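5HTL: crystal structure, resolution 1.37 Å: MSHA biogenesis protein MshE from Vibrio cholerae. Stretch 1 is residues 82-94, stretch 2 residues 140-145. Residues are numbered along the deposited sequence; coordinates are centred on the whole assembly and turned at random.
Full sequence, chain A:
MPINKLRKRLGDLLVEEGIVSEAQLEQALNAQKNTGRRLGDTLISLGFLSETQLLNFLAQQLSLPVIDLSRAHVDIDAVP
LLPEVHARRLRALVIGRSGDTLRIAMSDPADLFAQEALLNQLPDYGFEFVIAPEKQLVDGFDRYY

Stretch 1, residues 82-94: LPEVHARRLRALV
Stretch 2, residues 140-145: GFDRYY

Pro83 (phi/psi -60/149) N-caps a helix that begins at Glu84; residues 84-89 average near -62/-42, Leu90 is -92/-5, and the first full turn closes with Ala87 N to Pro83 O at 3.0 Å. Arg91 turns the chain with positive phi (49/56), and Ala92 N bonds back to Ala87 O at 3.1 Å as a strand starts, Ala92 and Leu93 near -135/131, Val94 -77/115, continuing onward. Residues 140-144 belong to a helix that begins earlier in the chain: Gly140 and Phe141 near -58/-43, Asp142 -70/-29, Arg143 -86/-40, Tyr144 -103/-13. It runs nearly antiparallel to the first helix at 165°, axes 11.0 Å apart at closest approach, and at 36° to the strand. Register pairs Glu84 CA with Tyr145 CA at 6.8 Å and Arg88 CA with Phe141 CA at 7.2 Å, four residues apart on each stretch.

Each register pair lays an aliphatic stem on an aromatic face. Glu84 CB sits 3.7 Å from the centroid of the Tyr145 ring (chi1 -71°, chi2 -76°), almost on its normal; Arg88 CG lies off-centre, 4.2 Å from that of Phe141 (chi1 -61°, chi2 147°). Buried methyls fill space against the rings: Ala87 CB is 3.8 Å from Phe141 CE2 and 3.9 Å from Tyr145 CZ, and Leu93 (t, p) sets CD1 4.0 Å from Phe141 CD2 and CD2 4.0 Å from Tyr144 CD2. Small residues accommodate large ones: at Gly140 an ideal CB would lie a tight 3.3 Å from Leu93 CD2.

Polar ends finish the contact. Arg88 (m, t, t, chi4 -85°) joins two acids through salt bridges: NE donates to Glu84 OE2 at 2.7 Å, NH2 to Asp142 OD1 at 2.8 Å, nearly linear. Glu84 is extended (t, t); Asp142 is m. Tyr145 OH donates to Leu82 O at 2.6 Å and accepts from water 2 at 2.8 Å; that water accepts from Val94 N at 2.9 Å, tying hydroxyl to strand.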

ATOM      1  N   LEU A  82     -12.107  14.933  -5.594  1.00 16.56           N
ATOM      2  CA  LEU A  82     -12.820  14.709  -4.345  1.00 16.54           C
ATOM      3  C   LEU A  82     -13.308  16.063  -3.851  1.00 18.00           C
ATOM      4  O   LEU A  82     -12.506  16.959  -3.598  1.00 19.35           O
ATOM      5  CB  LEU A  82     -11.870  14.088  -3.323  1.00 16.53           C
ATOM      6  CG  LEU A  82     -12.421  13.677  -1.960  1.00 15.92           C
ATOM      7  CD1 LEU A  82     -13.460  12.599  -2.132  1.00 16.02           C
ATOM      8  CD2 LEU A  82     -11.291  13.181  -1.072  1.00 16.83           C
ATOM      9  N   PRO A  83     -14.635  16.243  -3.736  1.00 16.64           N
ATOM     10  CA  PRO A  83     -15.117  17.546  -3.272  1.00 18.29           C
ATOM     11  C   PRO A  83     -14.587  17.876  -1.877  1.00 14.85           C
ATOM     12  O   PRO A  83     -14.372  16.959  -1.069  1.00 14.54           O
ATOM     13  CB  PRO A  83     -16.639  17.368  -3.245  1.00 16.08           C
ATOM     14  CG  PRO A  83     -16.905  16.257  -4.223  1.00 19.28           C
ATOM     15  CD  PRO A  83     -15.736  15.330  -4.079  1.00 18.76           C
ATOM     16  N   GLU A  84     -14.390  19.165  -1.614  1.00 14.75           N
ATOM     17  CA  GLU A  84     -13.799  19.623  -0.367  1.00 14.07           C
ATOM     18  C   GLU A  84     -14.504  19.081   0.871  1.00 13.99           C
ATOM     19  O   GLU A  84     -13.848  18.695   1.837  1.00 14.91           O
ATOM     20  CB  GLU A  84     -13.757  21.148  -0.313  1.00 16.23           C
ATOM     21  CG  GLU A  84     -13.007  21.674   0.903  1.00 17.75           C
ATOM     22  CD  GLU A  84     -12.992  23.180   0.976  1.00 18.48           C
ATOM     23  OE1 GLU A  84     -13.376  23.830  -0.025  1.00 25.34           O
ATOM     24  OE2 GLU A  84     -12.612  23.715   2.039  1.00 23.11           O
ATOM     25  N   VAL A  85     -15.836  19.055   0.869  1.00 15.62           N
ATOM     26  CA  VAL A  85     -16.534  18.581   2.058  1.00 15.20           C
ATOM     27  C   VAL A  85     -16.196  17.126   2.382  1.00 16.10           C
ATOM     28  O   VAL A  85     -16.087  16.748   3.550  1.00 15.05           O
ATOM     29  CB  VAL A  85     -18.072  18.773   1.968  1.00 20.95           C
ATOM     30  CG1 VAL A  85     -18.439  20.251   1.960  1.00 28.80           C
ATOM     31  CG2 VAL A  85     -18.643  18.071   0.752  1.00 20.91           C
ATOM     32  N   HIS A  86     -15.995  16.316   1.351  1.00 14.74           N
ATOM     33  CA  HIS A  86     -15.641  14.918   1.565  1.00 15.23           C
ATOM     34  C   HIS A  86     -14.175  14.737   1.927  1.00 13.52           C
ATOM     35  O   HIS A  86     -13.838  13.930   2.790  1.00 13.80           O
ATOM     36  CB  HIS A  86     -16.030  14.087   0.352  1.00 17.22           C
ATOM     37  CG  HIS A  86     -17.507  14.077   0.114  1.00 20.18           C
ATOM     38  ND1 HIS A  86     -18.387  13.511   1.004  1.00 26.09           N
ATOM     39  CD2 HIS A  86     -18.252  14.616  -0.879  1.00 22.09           C
ATOM     40  CE1 HIS A  86     -19.624  13.680   0.556  1.00 23.83           C
ATOM     41  NE2 HIS A  86     -19.569  14.343  -0.581  1.00 22.43           N
ATOM     42  N   ALA A  87     -13.301  15.493   1.270  1.00 14.60           N
ATOM     43  CA  ALA A  87     -11.882  15.480   1.604  1.00 13.35           C
ATOM     44  C   ALA A  87     -11.675  15.814   3.083  1.00 10.50           C
ATOM     45  O   ALA A  87     -10.962  15.115   3.795  1.00 11.26           O
ATOM     46  CB  ALA A  87     -11.129  16.464   0.709  1.00 13.60           C
ATOM     47  N   ARG A  88     -12.326  16.865   3.558  1.00 11.84           N
ATOM     48  CA  ARG A  88     -12.217  17.260   4.957  1.00 11.53           C
ATOM     49  C   ARG A  88     -12.814  16.224   5.905  1.00 10.64           C
ATOM     50  O   ARG A  88     -12.191  15.892   6.909  1.00 11.70           O
ATOM     51  CB  ARG A  88     -12.822  18.649   5.178  1.00 12.73           C
ATOM     52  CG  ARG A  88     -12.005  19.752   4.492  1.00 12.00           C
ATOM     53  CD  ARG A  88     -12.595  21.139   4.779  1.00 14.07           C
ATOM     54  NE  ARG A  88     -11.828  22.226   4.168  1.00 15.76           N
ATOM     55  CZ  ARG A  88     -10.754  22.801   4.712  1.00 14.87           C
ATOM     56  NH1 ARG A  88     -10.266  22.379   5.874  1.00 15.66           N
ATOM     57  NH2 ARG A  88     -10.142  23.792   4.082  1.00 15.82           N
ATOM     58  N   ARG A  89     -13.985  15.684   5.579  1.00 10.67           N
ATOM     59  CA  ARG A  89     -14.616  14.664   6.431  1.00 12.17           C
ATOM     60  C   ARG A  89     -13.740  13.432   6.591  1.00 12.95           C
ATOM     61  O   ARG A  89     -13.601  12.893   7.696  1.00 12.63           O
ATOM     62  CB  ARG A  89     -15.976  14.225   5.874  1.00 12.41           C
ATOM     63  CG  ARG A  89     -16.660  13.131   6.723  1.00 16.02           C
ATOM     64  CD  ARG A  89     -16.462  11.754   6.101  1.00 26.96           C
ATOM     65  NE  ARG A  89     -16.810  10.607   6.947  1.00 28.94           N
ATOM     66  CZ  ARG A  89     -15.950   9.942   7.718  1.00 30.61           C
ATOM     67  NH1 ARG A  89     -14.679  10.313   7.791  1.00 30.87           N
ATOM     68  NH2 ARG A  89     -16.365   8.901   8.429  1.00 36.38           N
ATOM     69  N   LEU A  90     -13.141  12.999   5.479  1.00 12.03           N
ATOM     70  CA  LEU A  90     -12.414  11.741   5.408  1.00 12.17           C
ATOM     71  C   LEU A  90     -10.934  11.911   5.707  1.00 12.91           C
ATOM     72  O   LEU A  90     -10.195  10.917   5.783  1.00 13.90           O
ATOM     73  CB  LEU A  90     -12.584  11.145   4.006  1.00 14.05           C
ATOM     74  CG  LEU A  90     -14.020  10.767   3.648  1.00 14.59           C
ATOM     75  CD1 LEU A  90     -14.143  10.416   2.173  1.00 21.23           C
ATOM     76  CD2 LEU A  90     -14.447   9.592   4.510  1.00 21.77           C
ATOM     77  N   ARG A  91     -10.498  13.155   5.879  1.00 11.99           N
ATOM     78  CA  ARG A  91      -9.078  13.497   6.029  1.00 11.54           C
ATOM     79  C   ARG A  91      -8.244  12.825   4.935  1.00 11.24           C
ATOM     80  O   ARG A  91      -7.284  12.095   5.206  1.00 12.49           O
ATOM     81  CB  ARG A  91      -8.576  13.191   7.444  1.00 13.54           C
ATOM     82  CG  ARG A  91      -9.339  13.982   8.523  1.00 14.23           C
ATOM     83  CD  ARG A  91      -8.907  13.573   9.926  1.00 19.47           C
ATOM     84  NE  ARG A  91      -9.288  12.195  10.208  1.00 18.27           N
ATOM     85  CZ  ARG A  91      -8.846  11.490  11.246  1.00 21.88           C
ATOM     86  NH1 ARG A  91      -8.018  12.044  12.121  1.00 21.62           N
ATOM     87  NH2 ARG A  91      -9.240  10.238  11.409  1.00 21.53           N
ATOM     88  N   ALA A  92      -8.623  13.105   3.693  1.00 10.72           N
ATOM     89  CA  ALA A  92      -8.030  12.486   2.505  1.00 10.15           C
ATOM     90  C   ALA A  92      -7.868  13.545   1.438  1.00 10.58           C
ATOM     91  O   ALA A  92      -8.758  14.363   1.240  1.00 12.08           O
ATOM     92  CB  ALA A  92      -8.929  11.376   1.999  1.00 12.21           C
ATOM     93  N   LEU A  93      -6.730  13.536   0.757  1.00 10.51           N
ATOM     94  CA  LEU A  93      -6.447  14.484  -0.318  1.00 11.62           C
ATOM     95  C   LEU A  93      -5.940  13.745  -1.541  1.00 10.34           C
ATOM     96  O   LEU A  93      -4.966  13.000  -1.461  1.00 11.49           O
ATOM     97  CB  LEU A  93      -5.375  15.481   0.132  1.00 13.35           C
ATOM     98  CG  LEU A  93      -4.965  16.587  -0.852  1.00 14.07           C
ATOM     99  CD1 LEU A  93      -6.112  17.567  -0.988  1.00 14.31           C
ATOM    100  CD2 LEU A  93      -3.714  17.325  -0.392  1.00 14.65           C
ATOM    101  N   VAL A  94      -6.595  13.953  -2.678  1.00 12.28           N
ATOM    102  CA  VAL A  94      -6.125  13.400  -3.941  1.00 13.10           C
ATOM    103  C   VAL A  94      -4.961  14.240  -4.451  1.00 14.12           C
ATOM    104  O   VAL A  94      -5.121  15.434  -4.722  1.00 18.02           O
ATOM    105  CB  VAL A  94      -7.230  13.421  -5.009  1.00 13.31           C
ATOM    106  CG1 VAL A  94      -6.730  12.758  -6.287  1.00 20.15           C
ATOM    107  CG2 VAL A  94      -8.477  12.729  -4.491  1.00 17.27           C
ATOM    108  N   GLY A 140      -3.087  21.480   3.545  1.00 14.00           N
ATOM    109  CA  GLY A 140      -3.316  21.156   2.150  1.00 14.21           C
ATOM    110  C   GLY A 140      -4.715  21.533   1.697  1.00 14.17           C
ATOM    111  O   GLY A 140      -4.878  22.151   0.645  1.00 16.03           O
ATOM    112  N   PHE A 141      -5.733  21.187   2.486  1.00 14.89           N
ATOM    113  CA  PHE A 141      -7.113  21.575   2.171  1.00 13.83           C
ATOM    114  C   PHE A 141      -7.244  23.084   1.988  1.00 16.00           C
ATOM    115  O   PHE A 141      -7.943  23.545   1.086  1.00 20.92           O
ATOM    116  CB  PHE A 141      -8.078  21.110   3.271  1.00 15.67           C
ATOM    117  CG  PHE A 141      -8.107  19.616   3.472  1.00 14.42           C
ATOM    118  CD1 PHE A 141      -8.317  19.091   4.742  1.00 13.96           C
ATOM    119  CD2 PHE A 141      -7.934  18.745   2.404  1.00 14.54           C
ATOM    120  CE1 PHE A 141      -8.345  17.708   4.951  1.00 13.60           C
ATOM    121  CE2 PHE A 141      -7.955  17.357   2.608  1.00 15.46           C
ATOM    122  CZ  PHE A 141      -8.165  16.848   3.881  1.00 14.03           C
ATOM    123  N   ASP A 142      -6.572  23.840   2.848  1.00 16.49           N
ATOM    124  CA  ASP A 142      -6.647  25.299   2.817  1.00 20.29           C
ATOM    125  C   ASP A 142      -5.949  25.861   1.583  1.00 23.22           C
ATOM    126  O   ASP A 142      -6.319  26.919   1.060  1.00 23.35           O
ATOM    127  CB  ASP A 142      -6.021  25.877   4.089  1.00 19.32           C
ATOM    128  CG  ASP A 142      -6.782  25.490   5.342  1.00 28.07           C
ATOM    129  OD1 ASP A 142      -7.991  25.192   5.232  1.00 34.06           O
ATOM    130  OD2 ASP A 142      -6.178  25.490   6.437  1.00 31.41           O
ATOM    131  N   ARG A 143      -4.953  25.118   1.120  1.00 22.00           N
ATOM    132  CA  ARG A 143      -4.052  25.517   0.049  1.00 26.55           C
ATOM    133  C   ARG A 143      -4.603  25.177  -1.334  1.00 28.31           C
ATOM    134  O   ARG A 143      -4.473  25.965  -2.281  1.00 27.31           O
ATOM    135  CB  ARG A 143      -2.711  24.800   0.268  1.00 25.22           C
ATOM    136  CG  ARG A 143      -1.627  25.055  -0.749  1.00 31.41           C
ATOM    137  CD  ARG A 143      -0.261  24.728  -0.152  1.00 28.92           C
ATOM    138  NE  ARG A 143       0.087  23.306  -0.225  1.00 28.60           N
ATOM    139  CZ  ARG A 143       0.344  22.530   0.827  1.00 24.39           C
ATOM    140  NH1 ARG A 143       0.289  23.021   2.054  1.00 28.96           N
ATOM    141  NH2 ARG A 143       0.654  21.254   0.649  1.00 27.18           N
ATOM    142  N   TYR A 144      -5.229  24.008  -1.444  1.00 19.43           N
ATOM    143  CA  TYR A 144      -5.602  23.462  -2.742  1.00 19.72           C
ATOM    144  C   TYR A 144      -7.079  23.602  -3.109  1.00 23.24           C
ATOM    145  O   TYR A 144      -7.451  23.362  -4.259  1.00 30.23           O
ATOM    146  CB  TYR A 144      -5.182  21.997  -2.838  1.00 21.22           C
ATOM    147  CG  TYR A 144      -3.685  21.796  -2.747  1.00 19.46           C
ATOM    148  CD1 TYR A 144      -2.835  22.340  -3.703  1.00 24.11           C
ATOM    149  CD2 TYR A 144      -3.118  21.069  -1.708  1.00 17.49           C
ATOM    150  CE1 TYR A 144      -1.463  22.164  -3.626  1.00 27.96           C
ATOM    151  CE2 TYR A 144      -1.748  20.891  -1.623  1.00 20.38           C
ATOM    152  CZ  TYR A 144      -0.927  21.440  -2.585  1.00 22.49           C
ATOM    153  OH  TYR A 144       0.438  21.260  -2.502  1.00 25.17           O
ATOM    154  N   TYR A 145      -7.916  23.952  -2.141  1.00 20.76           N
ATOM    155  CA  TYR A 145      -9.319  24.232  -2.429  1.00 22.36           C
ATOM    156  C   TYR A 145      -9.563  25.732  -2.384  1.00 32.69           C
ATOM    157  O   TYR A 145      -8.674  26.496  -2.018  1.00 32.58           O
ATOM    158  CB  TYR A 145     -10.251  23.517  -1.449  1.00 21.99           C
ATOM    159  CG  TYR A 145     -10.322  22.019  -1.646  1.00 19.36           C
ATOM    160  CD1 TYR A 145     -11.049  21.469  -2.696  1.00 18.60           C
ATOM    161  CD2 TYR A 145      -9.672  21.153  -0.776  1.00 17.80           C
ATOM    162  CE1 TYR A 145     -11.124  20.102  -2.876  1.00 15.25           C
ATOM    163  CE2 TYR A 145      -9.733  19.787  -0.948  1.00 16.71           C
ATOM    164  CZ  TYR A 145     -10.461  19.263  -1.996  1.00 15.07           C
ATOM    165  OH  TYR A 145     -10.519  17.904  -2.152  1.00 16.06           O
TER
HETATM  166  O   HOH W   1     -10.161  25.645   1.440  1.00 33.93           O
HETATM  167  O   HOH W   2      -8.778  15.812  -2.928  1.00 15.03           O